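Local coordinates for protein SSD1 (Saccharomyces cerevisiae S288C, PDB 7AM1), which binds mRNA, including untranslated regions, and represses translation as a pseudonuclease of the RNase II family that has lost enzymatic activity, at residues A[776-784]-A[878-886]. Sequence-based numbering, arbitrary orientation.
Sequences RVLELHWQP and NYIQEIHEL
The indole of Trp-782 reaches across to Gln-881 on the neighbouring antiparallel strand: its N-H, NE1, gives a bent hydrogen bond (136° at the hydrogen) to a lone pair of the side-chain carbonyl oxygen OE1, at 2.8 Å. Gln-881 carries OE1 out to NE1 by running fully extended, CG anti to the backbone N (chi1 -178°), while its CB lies at the indole edge; tryptophan suits the place, with one N-H to give and a broad apolar surface set against Leu-766 and Pro-911. Between the strands, reciprocal backbone hydrogen bonds join Leu-778 with Ile-883 and Leu-780 with Gln-881. Leu-780 CD1 packs 3.9 Å from Ile-883 CG1 on the same face as Gln-881. On the other face, Ile-880 lays CG1 over the centre of the His-781 ring, 3.9 Å from its centroid. Glu-779 and Glu-882 approach there too, their like charges probably eased by salt bridges to Arg-166 and Arg-873 respectively. Where the strand pair ends, water 1 links Trp-782 O to Tyr-879 N, and Pro-784 CB sits over the Tyr-879 ring. At the other end opposite charges meet in a salt bridge, Arg-776 NE (3.0 Å) and NH2 (2.7 Å) converging on Glu-885 OE2. An alanine in place of Glu-885 would probably leave the poorly ordered guanidinium without this carboxylate and freer to turn. Backbone pairs thus set the register, and side-chain bonds consistent with it reinforce the pairing.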
# COMPACT_ATOMS: atom_id res chain seq x y z
N ARG A 776 7.72 1.01 -29.42
CA ARG A 776 6.86 1.38 -28.30
C ARG A 776 6.23 2.76 -28.54
O ARG A 776 6.38 3.68 -27.74
CB ARG A 776 7.64 1.34 -26.99
CG ARG A 776 8.42 0.04 -26.76
CD ARG A 776 7.53 -1.07 -26.20
NE ARG A 776 6.93 -0.68 -24.93
CZ ARG A 776 5.91 -1.30 -24.34
NH1 ARG A 776 5.35 -2.37 -24.91
NH2 ARG A 776 5.45 -0.86 -23.18
N VAL A 777 5.52 2.87 -29.65
CA VAL A 777 4.91 4.13 -30.06
C VAL A 777 3.48 3.85 -30.51
O VAL A 777 3.25 2.99 -31.37
CB VAL A 777 5.69 4.83 -31.19
CG1 VAL A 777 4.88 5.98 -31.77
CG2 VAL A 777 7.02 5.34 -30.66
N LEU A 778 2.53 4.58 -29.94
CA LEU A 778 1.13 4.48 -30.29
C LEU A 778 0.72 5.75 -31.01
O LEU A 778 0.92 6.86 -30.49
CB LEU A 778 0.28 4.26 -29.04
CG LEU A 778 -1.24 4.36 -29.16
CD1 LEU A 778 -1.78 3.18 -29.94
CD2 LEU A 778 -1.86 4.43 -27.78
N GLU A 779 0.16 5.61 -32.20
CA GLU A 779 -0.28 6.75 -33.00
C GLU A 779 -1.80 6.79 -32.97
O GLU A 779 -2.46 5.89 -33.52
CB GLU A 779 0.27 6.67 -34.42
CG GLU A 779 1.78 6.83 -34.49
CD GLU A 779 2.30 7.01 -35.90
OE1 GLU A 779 1.52 6.82 -36.86
OE2 GLU A 779 3.50 7.36 -36.04
N LEU A 780 -2.34 7.82 -32.33
CA LEU A 780 -3.78 8.03 -32.27
C LEU A 780 -4.21 8.84 -33.49
O LEU A 780 -3.62 9.88 -33.79
CB LEU A 780 -4.16 8.77 -30.99
CG LEU A 780 -3.67 8.17 -29.66
CD1 LEU A 780 -4.05 9.08 -28.49
CD2 LEU A 780 -4.23 6.78 -29.44
N HIS A 781 -5.23 8.35 -34.20
CA HIS A 781 -5.82 9.09 -35.32
C HIS A 781 -7.11 9.72 -34.80
O HIS A 781 -8.13 9.05 -34.65
CB HIS A 781 -6.07 8.17 -36.51
CG HIS A 781 -4.81 7.67 -37.14
ND1 HIS A 781 -4.65 7.54 -38.51
CD2 HIS A 781 -3.64 7.25 -36.59
CE1 HIS A 781 -3.45 7.07 -38.77
NE2 HIS A 781 -2.81 6.89 -37.62
N TRP A 782 -7.05 11.02 -34.52
CA TRP A 782 -8.15 11.69 -33.86
C TRP A 782 -9.24 12.09 -34.84
O TRP A 782 -8.99 12.36 -36.02
CB TRP A 782 -7.66 12.95 -33.15
CG TRP A 782 -6.85 12.70 -31.91
CD1 TRP A 782 -5.49 12.55 -31.82
CD2 TRP A 782 -7.36 12.58 -30.58
NE1 TRP A 782 -5.13 12.35 -30.51
CE2 TRP A 782 -6.26 12.36 -29.73
CE3 TRP A 782 -8.64 12.64 -30.02
CZ2 TRP A 782 -6.40 12.20 -28.36
CZ3 TRP A 782 -8.77 12.49 -28.66
CH2 TRP A 782 -7.66 12.27 -27.84
N GLN A 783 -10.46 12.17 -34.32
CA GLN A 783 -11.54 12.85 -35.03
C GLN A 783 -11.34 14.35 -34.87
O GLN A 783 -11.41 14.85 -33.74
CB GLN A 783 -12.90 12.46 -34.46
CG GLN A 783 -13.22 10.98 -34.52
CD GLN A 783 -14.54 10.68 -33.85
OE1 GLN A 783 -15.42 11.54 -33.76
NE2 GLN A 783 -14.68 9.46 -33.33
N PRO A 784 -11.09 15.10 -35.94
CA PRO A 784 -10.83 16.53 -35.77
C PRO A 784 -12.02 17.24 -35.16
O PRO A 784 -13.18 16.94 -35.47
CB PRO A 784 -10.54 17.01 -37.20
CG PRO A 784 -11.22 16.02 -38.08
CD PRO A 784 -11.09 14.70 -37.36
N ASN A 878 -5.59 12.21 -42.14
CA ASN A 878 -5.20 11.62 -40.86
C ASN A 878 -4.68 12.71 -39.92
O ASN A 878 -3.76 13.46 -40.27
CB ASN A 878 -4.16 10.52 -41.05
CG ASN A 878 -4.76 9.24 -41.59
OD1 ASN A 878 -5.86 8.85 -41.19
ND2 ASN A 878 -4.04 8.57 -42.48
N TYR A 879 -5.28 12.78 -38.73
CA TYR A 879 -4.89 13.74 -37.69
C TYR A 879 -4.23 12.95 -36.57
O TYR A 879 -4.89 12.43 -35.67
CB TYR A 879 -6.11 14.52 -37.22
CG TYR A 879 -6.76 15.31 -38.34
CD1 TYR A 879 -7.68 14.71 -39.18
CD2 TYR A 879 -6.43 16.64 -38.57
CE1 TYR A 879 -8.27 15.42 -40.22
CE2 TYR A 879 -7.01 17.36 -39.60
CZ TYR A 879 -7.93 16.74 -40.43
OH TYR A 879 -8.51 17.44 -41.46
N ILE A 880 -2.90 12.87 -36.63
CA ILE A 880 -2.13 11.88 -35.88
C ILE A 880 -1.45 12.53 -34.68
O ILE A 880 -0.82 13.59 -34.81
CB ILE A 880 -1.07 11.21 -36.79
CG1 ILE A 880 -1.75 10.55 -37.99
CG2 ILE A 880 -0.24 10.23 -35.99
CD1 ILE A 880 -0.79 9.88 -38.95
N GLN A 881 -1.58 11.90 -33.52
CA GLN A 881 -0.82 12.24 -32.33
C GLN A 881 0.05 11.04 -31.95
O GLN A 881 -0.44 9.91 -31.89
CB GLN A 881 -1.73 12.61 -31.15
CG GLN A 881 -0.96 13.01 -29.90
CD GLN A 881 -1.86 13.24 -28.70
OE1 GLN A 881 -3.06 12.96 -28.75
NE2 GLN A 881 -1.28 13.73 -27.61
N GLU A 882 1.34 11.29 -31.71
CA GLU A 882 2.26 10.25 -31.29
C GLU A 882 2.33 10.19 -29.77
O GLU A 882 2.50 11.23 -29.11
CB GLU A 882 3.66 10.49 -31.86
CG GLU A 882 3.71 10.76 -33.34
CD GLU A 882 5.13 10.87 -33.86
OE1 GLU A 882 6.05 11.04 -33.04
OE2 GLU A 882 5.32 10.78 -35.09
N ILE A 883 2.18 8.99 -29.22
CA ILE A 883 2.31 8.75 -27.79
C ILE A 883 3.59 7.95 -27.57
O ILE A 883 3.71 6.81 -28.03
CB ILE A 883 1.09 8.00 -27.23
CG1 ILE A 883 -0.22 8.67 -27.67
CG2 ILE A 883 1.15 7.92 -25.72
CD1 ILE A 883 -0.42 10.06 -27.11
N HIS A 884 4.54 8.55 -26.85
CA HIS A 884 5.83 7.93 -26.56
C HIS A 884 5.98 7.73 -25.06
O HIS A 884 5.49 8.52 -24.26
CB HIS A 884 7.00 8.80 -27.04
CG HIS A 884 7.06 9.01 -28.52
ND1 HIS A 884 7.89 8.29 -29.34
CD2 HIS A 884 6.39 9.87 -29.33
CE1 HIS A 884 7.73 8.69 -30.59
NE2 HIS A 884 6.83 9.65 -30.61
N GLU A 885 6.70 6.67 -24.69
CA GLU A 885 6.97 6.45 -23.27
C GLU A 885 7.84 7.57 -22.73
O GLU A 885 8.78 8.03 -23.39
CB GLU A 885 7.64 5.08 -23.08
CG GLU A 885 6.68 3.93 -23.34
CD GLU A 885 7.32 2.56 -23.25
OE1 GLU A 885 8.56 2.45 -23.43
OE2 GLU A 885 6.58 1.58 -23.01
N LEU A 886 7.49 8.05 -21.54
CA LEU A 886 8.17 9.13 -20.82
C LEU A 886 7.96 10.50 -21.45
O LEU A 886 8.60 11.47 -21.03
CB LEU A 886 9.68 8.86 -20.68
CG LEU A 886 10.02 7.59 -19.89
CD1 LEU A 886 11.52 7.49 -19.62
CD2 LEU A 886 9.25 7.54 -18.57
O HOH W 1 -7.66 11.07 -37.93